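Local coordinates for salmonella typhimurium DB7155 bacteriophage DET7 tailspike (Bacteriophage, PDB 2V5I), which binds and probably cleaves the O-antigen of its Salmonella host as the trimeric, beta-helical receptor-binding tailspike of bacteriophage Det7, at residues D307-V310 / S311-P314; I412-P415 / N416-I419; V132-W135 / V136-G140; D382-Q385 / I386-I389; R459-K462 / L463-L467. All coordinates share one frame; numbering follows the deposited sequence. Where two conformers were deposited one is given.

Contact 1: D307-V310 / S311-P314; sequences DLPV and SEYP
Hydrogen bonding between D307-V310 and S311-P314 centres on one carbonyl, that of P309, which accepts two backbone N-H groups. Y313 N lies 3.1 Å from P309 O with an almost straight N-H...O angle of 171°, and the donor sits in the carbonyl plane. E312 N is equally distant, but its angle is only 137° and it stands well above that plane, so the two donors reach the oxygen from clearly different directions. A weak CA-H...O contact lies nearby, with V310 CA 3.3 Å from Y313 O.

The backbone angles of V310, S311 and E312 are all helix-like, and with the bond from Y313 N back to P309 O, four residues earlier, they describe a single helical turn that never grows into a regular helix. It belongs to the long loop between strands 290-291 and 323-330, on the surface of the P22-tailspike-like beta-helix. R304 braces the turn from within the same loop, its NH1 bonded to the carbonyls of L308 and Y313.

Apolar contact falls to L308 and Y313, which lie side by side and point the same way. CD1 of L308 is 3.9 Å from CE2 of Y313, meeting the ring obliquely. Van der Waals contact also joins E312 to P309: the extended glutamate, with CG anti to its backbone N (chi1 -175°), crosses the proline obliquely and puts OE1 3.7 Å from P309 CD.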
loop_
_atom_site.group_PDB
_atom_site.type_symbol
_atom_site.label_atom_id
_atom_site.label_comp_id
_atom_site.label_asym_id
_atom_site.label_seq_id
_atom_site.Cartn_x
_atom_site.Cartn_y
_atom_site.Cartn_z
ATOM N N ASP A 307 -0.155 -15.962 31.840
ATOM C CA ASP A 307 0.225 -14.819 30.991
ATOM C C ASP A 307 0.815 -13.687 31.849
ATOM O O ASP A 307 1.063 -13.860 33.069
ATOM C CB ASP A 307 -0.970 -14.361 30.157
ATOM C CG ASP A 307 -0.572 -13.893 28.734
ATOM O OD1 ASP A 307 0.339 -13.056 28.657
ATOM O OD2 ASP A 307 -1.206 -14.293 27.721
ATOM N N LEU A 308 1.052 -12.534 31.248
ATOM C CA LEU A 308 1.597 -11.390 32.013
ATOM C C LEU A 308 0.556 -10.886 33.012
ATOM O O LEU A 308 -0.626 -10.718 32.666
ATOM C CB LEU A 308 2.017 -10.263 31.087
ATOM C CG LEU A 308 3.028 -10.665 30.010
ATOM C CD1 LEU A 308 3.269 -9.559 28.995
ATOM C CD2 LEU A 308 4.330 -11.090 30.591
ATOM N N PRO A 309 1.004 -10.565 34.240
ATOM C CA PRO A 309 0.058 -10.122 35.258
ATOM C C PRO A 309 -0.548 -8.730 35.023
ATOM O O PRO A 309 0.044 -7.860 34.384
ATOM C CB PRO A 309 0.908 -10.201 36.556
ATOM C CG PRO A 309 2.243 -9.893 36.118
ATOM C CD PRO A 309 2.383 -10.604 34.772
ATOM N N VAL A 310 -1.728 -8.498 35.599
ATOM C CA VAL A 310 -2.406 -7.187 35.510
ATOM C C VAL A 310 -1.594 -6.094 36.237
ATOM O O VAL A 310 -1.619 -4.945 35.827
ATOM C CB VAL A 310 -3.889 -7.192 35.967
ATOM C CG1 VAL A 310 -4.744 -7.960 34.967
ATOM C CG2 VAL A 310 -4.052 -7.737 37.376
ATOM N N SER A 311 -0.801 -6.482 37.230
ATOM C CA SER A 311 0.057 -5.508 37.904
ATOM C C SER A 311 1.103 -4.923 36.980
ATOM O O SER A 311 1.530 -3.784 37.181
ATOM C CB SER A 311 0.751 -6.144 39.114
ATOM O OG SER A 311 1.439 -7.314 38.740
ATOM N N GLU A 312 1.528 -5.692 35.979
ATOM C CA GLU A 312 2.492 -5.231 34.988
ATOM C C GLU A 312 1.811 -4.509 33.813
ATOM O O GLU A 312 2.298 -3.465 33.345
ATOM C CB GLU A 312 3.284 -6.404 34.450
ATOM C CG GLU A 312 4.381 -6.010 33.501
ATOM C CD GLU A 312 5.270 -7.177 33.119
ATOM O OE1 GLU A 312 4.998 -8.311 33.584
ATOM O OE2 GLU A 312 6.248 -6.946 32.366
ATOM N N TYR A 313 0.711 -5.085 33.306
ATOM C CA TYR A 313 -0.056 -4.474 32.207
ATOM C C TYR A 313 -1.525 -4.581 32.555
ATOM O O TYR A 313 -2.069 -5.703 32.567
ATOM C CB TYR A 313 0.153 -5.213 30.885
ATOM C CG TYR A 313 1.549 -5.033 30.342
ATOM C CD1 TYR A 313 1.923 -3.831 29.740
ATOM C CD2 TYR A 313 2.488 -6.004 30.514
ATOM C CE1 TYR A 313 3.205 -3.658 29.259
ATOM C CE2 TYR A 313 3.798 -5.823 30.078
ATOM C CZ TYR A 313 4.135 -4.647 29.452
ATOM O OH TYR A 313 5.424 -4.488 28.997
ATOM N N PRO A 314 -2.219 -3.443 32.759
ATOM C CA PRO A 314 -3.668 -3.463 32.917
ATOM C C PRO A 314 -4.415 -4.098 31.732
ATOM O O PRO A 314 -3.861 -4.242 30.623
ATOM C CB PRO A 314 -4.052 -1.986 33.014
ATOM C CG PRO A 314 -2.800 -1.289 33.414
ATOM C CD PRO A 314 -1.689 -2.074 32.847
#

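Contact 2: I412-P415 / N416-I419; sequences ISAP and NSTI
N416, P415 and A414 bury the most surface here, and all three belong to a type I beta turn running from A414 to S417. Its closing bond joins S417 N to A414 O at 3.1 Å with an N-H...O angle of 162°; the donor stands well above the carbonyl plane, so it does not follow a lone-pair direction. On the inner side of the corner, A414 CB meets S417 CB at 3.8 Å, which packs the two ends of the turn together by their first side-chain carbons.

P415 and N416 occupy the two central positions. The side chain of N416 folds back over the peptide it follows, with OD1 3.7 Å from P415 C. Its CG lies beside the backbone N (chi1 -62°), and the amide is anchored outside the turn, ND2 donating to I389 O at the preceding corner.

Beyond the turn the strands diverge, their axes making an angle of 133°, and I412 and I419 meet across the opening. The two side chains slide past each other in opposite directions, I412 CG2 coming 4.0 Å from I419 CD1. Both residues are buried, and V433 touches each of them from the next strand of the stack.

Such a tight corner, carrying the chain from one parallel sheet to another with isoleucines turned inward, is characteristic of a right-handed parallel beta-helix of the P22 tailspike family.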
loop_
_atom_site.group_PDB
_atom_site.type_symbol
_atom_site.label_atom_id
_atom_site.label_comp_id
_atom_site.label_asym_id
_atom_site.label_seq_id
_atom_site.Cartn_x
_atom_site.Cartn_y
_atom_site.Cartn_z
ATOM N N ILE A 412 -15.058 10.375 14.070
ATOM C CA ILE A 412 -13.891 10.024 14.856
ATOM C C ILE A 412 -14.137 10.350 16.325
ATOM O O ILE A 412 -14.533 11.460 16.643
ATOM C CB ILE A 412 -12.642 10.845 14.419
ATOM C CG1 ILE A 412 -12.228 10.414 13.027
ATOM C CG2 ILE A 412 -11.446 10.620 15.404
ATOM C CD1 ILE A 412 -11.244 11.356 12.348
ATOM N N SER A 413 -13.843 9.378 17.183
ATOM C CA SER A 413 -13.791 9.563 18.632
ATOM C C SER A 413 -12.461 9.010 19.137
ATOM O O SER A 413 -12.272 7.792 19.332
ATOM C CB SER A 413 -14.949 8.810 19.249
ATOM O OG SER A 413 -14.896 8.833 20.673
ATOM N N ALA A 414 -11.524 9.938 19.312
ATOM C CA ALA A 414 -10.153 9.646 19.726
ATOM C C ALA A 414 -9.658 10.715 20.681
ATOM O O ALA A 414 -8.714 11.450 20.415
ATOM C CB ALA A 414 -9.239 9.530 18.500
ATOM N N PRO A 415 -10.333 10.816 21.833
ATOM C CA PRO A 415 -10.134 11.951 22.726
ATOM C C PRO A 415 -8.773 12.102 23.369
ATOM O O PRO A 415 -8.463 13.200 23.854
ATOM C CB PRO A 415 -11.218 11.745 23.785
ATOM C CG PRO A 415 -11.608 10.313 23.721
ATOM C CD PRO A 415 -11.325 9.838 22.332
ATOM N N ASN A 416 -7.955 11.048 23.384
ATOM C CA ASN A 416 -6.629 11.118 23.949
ATOM C C ASN A 416 -5.518 11.023 22.877
ATOM O O ASN A 416 -4.328 10.895 23.239
ATOM C CB ASN A 416 -6.483 9.989 24.943
ATOM C CG ASN A 416 -7.462 10.100 26.106
ATOM O OD1 ASN A 416 -7.545 11.149 26.755
ATOM N ND2 ASN A 416 -8.190 9.004 26.395
ATOM N N SER A 417 -5.895 11.130 21.598
ATOM C CA SER A 417 -4.957 10.944 20.504
ATOM C C SER A 417 -4.633 12.266 19.799
ATOM O O SER A 417 -5.446 13.191 19.829
ATOM C CB SER A 417 -5.549 9.976 19.499
ATOM O OG SER A 417 -5.689 8.678 20.101
ATOM N N THR A 418 -3.508 12.274 19.094
ATOM C CA THR A 418 -3.160 13.347 18.193
ATOM C C THR A 418 -3.257 12.821 16.769
ATOM O O THR A 418 -2.708 11.760 16.476
ATOM C CB THR A 418 -1.763 13.847 18.482
ATOM O OG1 THR A 418 -1.779 14.475 19.795
ATOM C CG2 THR A 418 -1.321 14.860 17.426
ATOM N N ILE A 419 -3.919 13.595 15.901
ATOM C CA ILE A 419 -4.163 13.217 14.526
ATOM C C ILE A 419 -3.619 14.290 13.604
ATOM O O ILE A 419 -3.775 15.477 13.866
ATOM C CB ILE A 419 -5.676 12.982 14.269
ATOM C CG1 ILE A 419 -6.164 11.860 15.227
ATOM C CG2 ILE A 419 -5.890 12.702 12.763
ATOM C CD1 ILE A 419 -7.509 11.409 14.965
#

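Contact 3: V132-W135 / V136-G140; sequences VNDW and VKFPG
V136 begins the second half of this short helix by touching N133: its CB is 3.7 Å from N133 O, and its backbone N makes only a weak bond to that same oxygen. K137 supplies the sounder bond, K137 N to N133 O at 3.0 Å with an N-H...O angle of 161°, an i to i+4 helical link. Its side chain bends at chi2 and chi3 and leads away to W287, with which it forms a cation-pi pair, while NZ donates to V286 O.

F138 is the first residue to leave helical angles, yet F138 N still reaches D134 O at 2.9 Å. The ring lies alongside the D134 carboxylate, their planes only 12° apart, and CE2 approaches OD1 to 3.7 Å. That carboxylate is held from elsewhere, OD1 by the hydroxyl of Y128 and OD2 by G131 N.

After P139, G140 N donates to a water at 3.0 Å, which donates to W135 O, bridging the helix end to the departing chain. This C-terminal helix end lies in the mostly helical excursion between strands 121-122 and 156-161 that stands off the beta-helix coils. After the three-residue link 138-140 comes helix 141-144, whose L141 touches both D134 and W135.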
loop_
_atom_site.group_PDB
_atom_site.type_symbol
_atom_site.label_atom_id
_atom_site.label_comp_id
_atom_site.label_asym_id
_atom_site.label_seq_id
_atom_site.Cartn_x
_atom_site.Cartn_y
_atom_site.Cartn_z
ATOM N N VAL A 132 -24.481 -19.234 20.042
ATOM C CA VAL A 132 -24.636 -18.238 21.120
ATOM C C VAL A 132 -24.337 -16.815 20.636
ATOM O O VAL A 132 -25.030 -15.879 21.004
ATOM C CB VAL A 132 -23.835 -18.614 22.359
ATOM C CG1 VAL A 132 -24.401 -19.939 22.956
ATOM C CG2 VAL A 132 -22.388 -18.769 22.083
ATOM N N ASN A 133 -23.356 -16.660 19.728
ATOM C CA ASN A 133 -23.081 -15.322 19.215
ATOM C C ASN A 133 -24.229 -14.728 18.427
ATOM O O ASN A 133 -24.414 -13.522 18.362
ATOM C CB ASN A 133 -21.806 -15.314 18.345
ATOM C CG ASN A 133 -20.547 -15.563 19.131
ATOM O OD1 ASN A 133 -20.451 -15.272 20.335
ATOM N ND2 ASN A 133 -19.539 -16.102 18.440
ATOM N N ASP A 134 -25.024 -15.587 17.770
ATOM C CA ASP A 134 -26.109 -15.118 16.917
ATOM C C ASP A 134 -27.286 -14.624 17.794
ATOM O O ASP A 134 -28.076 -13.829 17.343
ATOM C CB ASP A 134 -26.534 -16.212 15.986
ATOM C CG ASP A 134 -25.419 -16.579 15.037
ATOM O OD1 ASP A 134 -25.045 -15.654 14.274
ATOM O OD2 ASP A 134 -24.870 -17.691 15.186
ATOM N N TRP A 135 -27.381 -15.162 19.002
ATOM C CA TRP A 135 -28.431 -14.717 19.936
ATOM C C TRP A 135 -28.219 -13.254 20.303
ATOM O O TRP A 135 -29.191 -12.531 20.540
ATOM C CB TRP A 135 -28.460 -15.560 21.200
ATOM C CG TRP A 135 -28.417 -17.050 21.025
ATOM C CD1 TRP A 135 -28.049 -17.942 21.962
ATOM C CD2 TRP A 135 -28.762 -17.829 19.852
ATOM N NE1 TRP A 135 -28.119 -19.210 21.480
ATOM C CE2 TRP A 135 -28.560 -19.175 20.186
ATOM C CE3 TRP A 135 -29.226 -17.515 18.582
ATOM C CZ2 TRP A 135 -28.769 -20.214 19.272
ATOM C CZ3 TRP A 135 -29.425 -18.540 17.675
ATOM C CH2 TRP A 135 -29.197 -19.852 18.026
ATOM N N VAL A 136 -26.955 -12.804 20.329
ATOM C CA VAL A 136 -26.617 -11.398 20.591
ATOM C C VAL A 136 -26.676 -10.542 19.327
ATOM O O VAL A 136 -27.207 -9.434 19.286
ATOM C CB VAL A 136 -25.170 -11.322 21.181
ATOM C CG1 VAL A 136 -24.685 -9.896 21.296
ATOM C CG2 VAL A 136 -25.065 -11.995 22.509
ATOM N N LYS A 137 -26.162 -11.092 18.217
ATOM C CA LYS A 137 -26.162 -10.390 16.962
ATOM C C LYS A 137 -27.543 -10.128 16.388
ATOM O O LYS A 137 -27.788 -9.090 15.766
ATOM C CB LYS A 137 -25.261 -11.173 15.973
ATOM C CG LYS A 137 -24.989 -10.556 14.666
ATOM C CD LYS A 137 -24.173 -9.273 14.696
ATOM C CE LYS A 137 -22.789 -9.351 15.312
ATOM N NZ LYS A 137 -21.950 -8.153 14.896
ATOM N N PHE A 138 -28.488 -11.068 16.591
ATOM C CA PHE A 138 -29.833 -10.964 16.049
ATOM C C PHE A 138 -30.801 -11.149 17.246
ATOM O O PHE A 138 -31.315 -12.250 17.501
ATOM C CB PHE A 138 -30.093 -12.036 14.973
ATOM C CG PHE A 138 -29.059 -12.051 13.848
ATOM C CD1 PHE A 138 -29.021 -11.051 12.890
ATOM C CD2 PHE A 138 -28.130 -13.068 13.778
ATOM C CE1 PHE A 138 -28.065 -11.060 11.849
ATOM C CE2 PHE A 138 -27.171 -13.077 12.728
ATOM C CZ PHE A 138 -27.160 -12.076 11.781
ATOM N N PRO A 139 -30.959 -10.100 18.066
ATOM C CA PRO A 139 -31.812 -10.294 19.252
ATOM C C PRO A 139 -33.225 -10.735 18.904
ATOM O O PRO A 139 -33.899 -10.130 18.064
ATOM C CB PRO A 139 -31.841 -8.919 19.915
ATOM C CG PRO A 139 -30.757 -8.121 19.271
ATOM C CD PRO A 139 -30.323 -8.775 18.024
ATOM N N GLY A 140 -33.645 -11.798 19.588
ATOM C CA GLY A 140 -34.922 -12.467 19.385
ATOM C C GLY A 140 -34.797 -13.801 18.666
ATOM O O GLY A 140 -35.752 -14.590 18.628
HETATM O O HOH W 1 -31.722 -13.795 20.629
#

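Contact 4: D382-Q385 / I386-I389; sequences DSDQ and IIII
The carbonyl oxygen of D384 touches the methyl end of I387 across the contact, with CD1 of I387 3.5 Å from D384 O in plain van der Waals contact. Inside 382-385 the same oxygen is approached by the hydroxyl of S383, OG lying 3.0 Å from D384 O, though that bond is not settled because the proton has another acceptor within reach. S383 OG also lies 4.0 Å from I387 CD1, so serine oxygen, carbonyl oxygen and methyl group form a compact cluster where the loop enters strand 386-388.

The side chains of D384 and I387 carry the rest of the contact, crossing at about a right angle. CB of D384 points toward the strand and sits 3.7 Å from I387 CG1, with OD2 more remote at 4.2 Å from the same carbon. I387 is placed for this by its first torsion (chi1 -64°), which sets CG1 anti to the carbonyl carbon, on the side where D384 CB lies. Its second torsion, at 147°, departs from a staggered value, and CD1 ends near D384 O. The aspartate thus offers its aliphatic carbon to the isoleucine, while OD1 accepts from L410 N on the next coil.

The side chain of Q385 leads away to Q405, whose OE1 accepts from NE2. I386 starts the strand with its own side chain against I397 and I412. Entry from a loop into a short strand, flanked by parallel strands 357-364 and 412-414, is the repeating pattern of the parallel beta-helix, where each coil stacks on the last.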
loop_
_atom_site.group_PDB
_atom_site.type_symbol
_atom_site.label_atom_id
_atom_site.label_comp_id
_atom_site.label_asym_id
_atom_site.label_seq_id
_atom_site.Cartn_x
_atom_site.Cartn_y
_atom_site.Cartn_z
ATOM N N ASP A 382 -25.838 2.867 16.924
ATOM C CA ASP A 382 -25.410 3.889 17.854
ATOM C C ASP A 382 -23.919 3.710 18.191
ATOM O O ASP A 382 -23.541 3.239 19.280
ATOM C CB ASP A 382 -26.295 3.847 19.106
ATOM C CG ASP A 382 -26.109 5.067 19.978
ATOM O OD1 ASP A 382 -25.643 6.115 19.465
ATOM O OD2 ASP A 382 -26.434 4.968 21.177
ATOM N N SER A 383 -23.064 4.075 17.232
ATOM C CA SER A 383 -21.624 3.845 17.335
ATOM C C SER A 383 -20.893 4.929 16.548
ATOM O O SER A 383 -21.432 5.497 15.607
ATOM C CB SER A 383 -21.239 2.484 16.734
ATOM O OG SER A 383 -19.837 2.257 16.819
ATOM N N ASP A 384 -19.682 5.231 16.970
ATOM C CA ASP A 384 -18.826 6.063 16.184
ATOM C C ASP A 384 -18.162 5.226 15.097
ATOM O O ASP A 384 -18.011 4.026 15.273
ATOM C CB ASP A 384 -17.776 6.695 17.069
ATOM C CG ASP A 384 -18.405 7.424 18.273
ATOM O OD1 ASP A 384 -19.406 8.135 18.084
ATOM O OD2 ASP A 384 -17.920 7.235 19.405
ATOM N N GLN A 385 -17.706 5.858 14.026
ATOM C CA GLN A 385 -17.084 5.122 12.912
ATOM C C GLN A 385 -15.678 4.669 13.233
ATOM O O GLN A 385 -15.263 3.563 12.818
ATOM C CB GLN A 385 -17.125 5.947 11.649
ATOM C CG GLN A 385 -18.564 6.177 11.116
ATOM C CD GLN A 385 -18.690 7.322 10.139
ATOM O OE1 GLN A 385 -17.864 7.512 9.251
ATOM N NE2 GLN A 385 -19.755 8.083 10.287
ATOM N N ILE A 386 -14.884 5.566 13.839
ATOM C CA ILE A 386 -13.495 5.325 14.119
ATOM C C ILE A 386 -13.321 5.650 15.615
ATOM O O ILE A 386 -13.527 6.791 16.016
ATOM C CB ILE A 386 -12.611 6.260 13.249
ATOM C CG1 ILE A 386 -12.825 6.007 11.742
ATOM C CG2 ILE A 386 -11.166 6.152 13.636
ATOM C CD1 ILE A 386 -12.408 7.222 10.863
ATOM N N ILE A 387 -12.922 4.675 16.423
ATOM C CA ILE A 387 -12.803 4.821 17.877
ATOM C C ILE A 387 -11.396 4.412 18.286
ATOM O O ILE A 387 -10.922 3.345 17.892
ATOM C CB ILE A 387 -13.786 3.883 18.563
ATOM C CG1 ILE A 387 -15.220 4.288 18.210
ATOM C CG2 ILE A 387 -13.524 3.849 20.089
ATOM C CD1 ILE A 387 -16.198 3.089 18.119
ATOM N N ILE A 388 -10.697 5.303 18.997
ATOM C CA ILE A 388 -9.428 5.002 19.621
ATOM C C ILE A 388 -9.583 5.434 21.067
ATOM O O ILE A 388 -9.929 6.567 21.335
ATOM C CB ILE A 388 -8.230 5.747 18.974
ATOM C CG1 ILE A 388 -8.151 5.436 17.469
ATOM C CG2 ILE A 388 -6.935 5.381 19.683
ATOM C CD1 ILE A 388 -7.078 6.230 16.741
ATOM N N ILE A 389 -9.267 4.548 22.015
ATOM C CA ILE A 389 -9.527 4.836 23.437
ATOM C C ILE A 389 -8.386 5.561 24.127
ATOM O O ILE A 389 -8.620 6.546 24.820
ATOM C CB ILE A 389 -9.787 3.528 24.209
ATOM C CG1 ILE A 389 -11.000 2.818 23.641
ATOM C CG2 ILE A 389 -9.932 3.801 25.713
ATOM C CD1 ILE A 389 -12.325 3.590 23.728
#

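Contact 5: R459-K462 / L463-L467; sequences RINK and LSATL
This tight turn follows strand 453-460, the edge strand, within this chain, of the antiparallel sheet beyond the beta-helix, and includes an ST turn at S464. I460 O receives S464 N at 3.1 Å along a nearly straight path (174°), and also a weak bond from L463 N. Beside these bonds, I460 CB and L463 CB touch at 4.0 Å. S464 OG then accepts from T466 N at 3.3 Å.

R459 reaches over the returning chain. Bent at chi3 (-65°), it brings NH1 to 2.9 Å from A465 O, near the guanidinium edge but 24° out of its plane, whereas T466 O lies over one face. Its NE forms a salt bridge with D468. One water links N461 ND2 to A465 O, which therefore has two donors; a second accepts from I460 N and can donate to L467 O, though other acceptors compete for its protons.

K462 extends to a salt bridge with D452 of the second subunit, and R459 and I460 pair in parallel with a strand of that subunit. The charged groups thus divide their work: the arginine ties the turn to its own chain, the lysine to the trimer, where the aspartate probably stabilises its charge.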
loop_
_atom_site.group_PDB
_atom_site.type_symbol
_atom_site.label_atom_id
_atom_site.label_comp_id
_atom_site.label_asym_id
_atom_site.label_seq_id
_atom_site.Cartn_x
_atom_site.Cartn_y
_atom_site.Cartn_z
ATOM N N ARG A 459 -12.188 27.411 13.105
ATOM C CA ARG A 459 -13.202 26.909 14.030
ATOM C C ARG A 459 -12.543 26.474 15.343
ATOM O O ARG A 459 -11.520 25.817 15.371
ATOM C CB ARG A 459 -13.987 25.747 13.421
ATOM C CG ARG A 459 -15.182 25.360 14.240
ATOM C CD ARG A 459 -16.088 24.281 13.600
ATOM N NE ARG A 459 -16.698 24.785 12.389
ATOM C CZ ARG A 459 -17.703 24.167 11.763
ATOM N NH1 ARG A 459 -18.194 23.060 12.244
ATOM N NH2 ARG A 459 -18.193 24.667 10.639
ATOM N N ILE A 460 -13.157 26.878 16.448
ATOM C CA ILE A 460 -12.664 26.544 17.773
ATOM C C ILE A 460 -13.678 25.586 18.382
ATOM O O ILE A 460 -14.770 26.013 18.794
ATOM C CB ILE A 460 -12.574 27.819 18.688
ATOM C CG1 ILE A 460 -11.726 28.900 18.020
ATOM C CG2 ILE A 460 -11.966 27.436 20.036
ATOM C CD1 ILE A 460 -11.732 30.270 18.677
ATOM N N ASN A 461 -13.344 24.300 18.461
ATOM C CA ASN A 461 -14.334 23.294 18.859
ATOM C C ASN A 461 -14.981 23.572 20.222
ATOM O O ASN A 461 -16.186 23.339 20.378
ATOM C CB ASN A 461 -13.687 21.897 18.817
ATOM C CG ASN A 461 -14.663 20.808 19.165
ATOM O OD1 ASN A 461 -14.670 20.381 20.318
ATOM N ND2 ASN A 461 -15.508 20.388 18.221
ATOM N N LYS A 462 -14.158 24.025 21.161
ATOM C CA LYS A 462 -14.646 24.352 22.541
ATOM C C LYS A 462 -15.723 25.415 22.494
ATOM O O LYS A 462 -16.686 25.393 23.288
ATOM C CB LYS A 462 -13.480 24.840 23.385
ATOM C CG LYS A 462 -13.855 25.328 24.809
ATOM C CD LYS A 462 -12.572 25.692 25.537
ATOM C CE LYS A 462 -12.900 26.391 26.867
ATOM N NZ LYS A 462 -11.685 26.593 27.707
ATOM N N LEU A 463 -15.562 26.394 21.620
ATOM C CA LEU A 463 -16.480 27.530 21.532
ATOM C C LEU A 463 -17.788 27.051 20.911
ATOM O O LEU A 463 -18.874 27.328 21.414
ATOM C CB LEU A 463 -15.887 28.665 20.698
ATOM C CG LEU A 463 -16.838 29.793 20.288
ATOM C CD1 LEU A 463 -17.406 30.486 21.593
ATOM C CD2 LEU A 463 -16.190 30.840 19.409
ATOM N N SER A 464 -17.651 26.339 19.803
ATOM C CA SER A 464 -18.789 25.795 19.081
ATOM C C SER A 464 -18.329 24.711 18.154
ATOM O O SER A 464 -17.437 24.940 17.344
ATOM C CB SER A 464 -19.437 26.850 18.191
ATOM O OG SER A 464 -20.526 26.255 17.456
ATOM N N ALA A 465 -18.965 23.546 18.226
ATOM C CA ALA A 465 -18.603 22.464 17.281
ATOM C C ALA A 465 -19.087 22.710 15.879
ATOM O O ALA A 465 -18.493 22.154 14.953
ATOM C CB ALA A 465 -19.077 21.112 17.772
ATOM N N THR A 466 -20.143 23.500 15.733
ATOM C CA THR A 466 -20.864 23.643 14.483
ATOM C C THR A 466 -20.694 24.971 13.749
ATOM O O THR A 466 -21.034 25.016 12.585
ATOM C CB THR A 466 -22.353 23.439 14.703
ATOM O OG1 THR A 466 -22.796 24.349 15.716
ATOM C CG2 THR A 466 -22.606 22.038 15.186
ATOM N N LEU A 467 -20.119 26.014 14.379
ATOM C CA LEU A 467 -20.037 27.332 13.763
ATOM C C LEU A 467 -18.576 27.737 13.609
ATOM O O LEU A 467 -17.826 27.588 14.558
ATOM C CB LEU A 467 -20.719 28.365 14.656
ATOM C CG LEU A 467 -22.219 28.139 14.886
ATOM C CD1 LEU A 467 -22.670 29.123 15.962
ATOM C CD2 LEU A 467 -23.071 28.239 13.664
HETATM O O HOH W 2 -15.966 27.785 16.712
HETATM O O HOH W 3 -15.713 21.212 15.433
#

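Overall arrangement
Contacts 2 and 4 sit in the beta-helix body and touch each other: strands 412-414 and 386-388 are neighbours in one parallel sheet, S413 N lies 2.9 Å from I386 O, and their centres are about 10 Å apart. Contact 2 is the most buried, joined by a turn bond, close packing of the turn residues and one isoleucine pair, whereas contact 4 is partly buried and mixes aliphatic and polar groups. Contact 1 is a surface loop turn, and contact 3 ends a short helix in an excursion from the coils; both rest mainly on backbone bonds. Contact 5, about 40 Å from contacts 1 and 3 between centres, alone meets another subunit and relies most on charge.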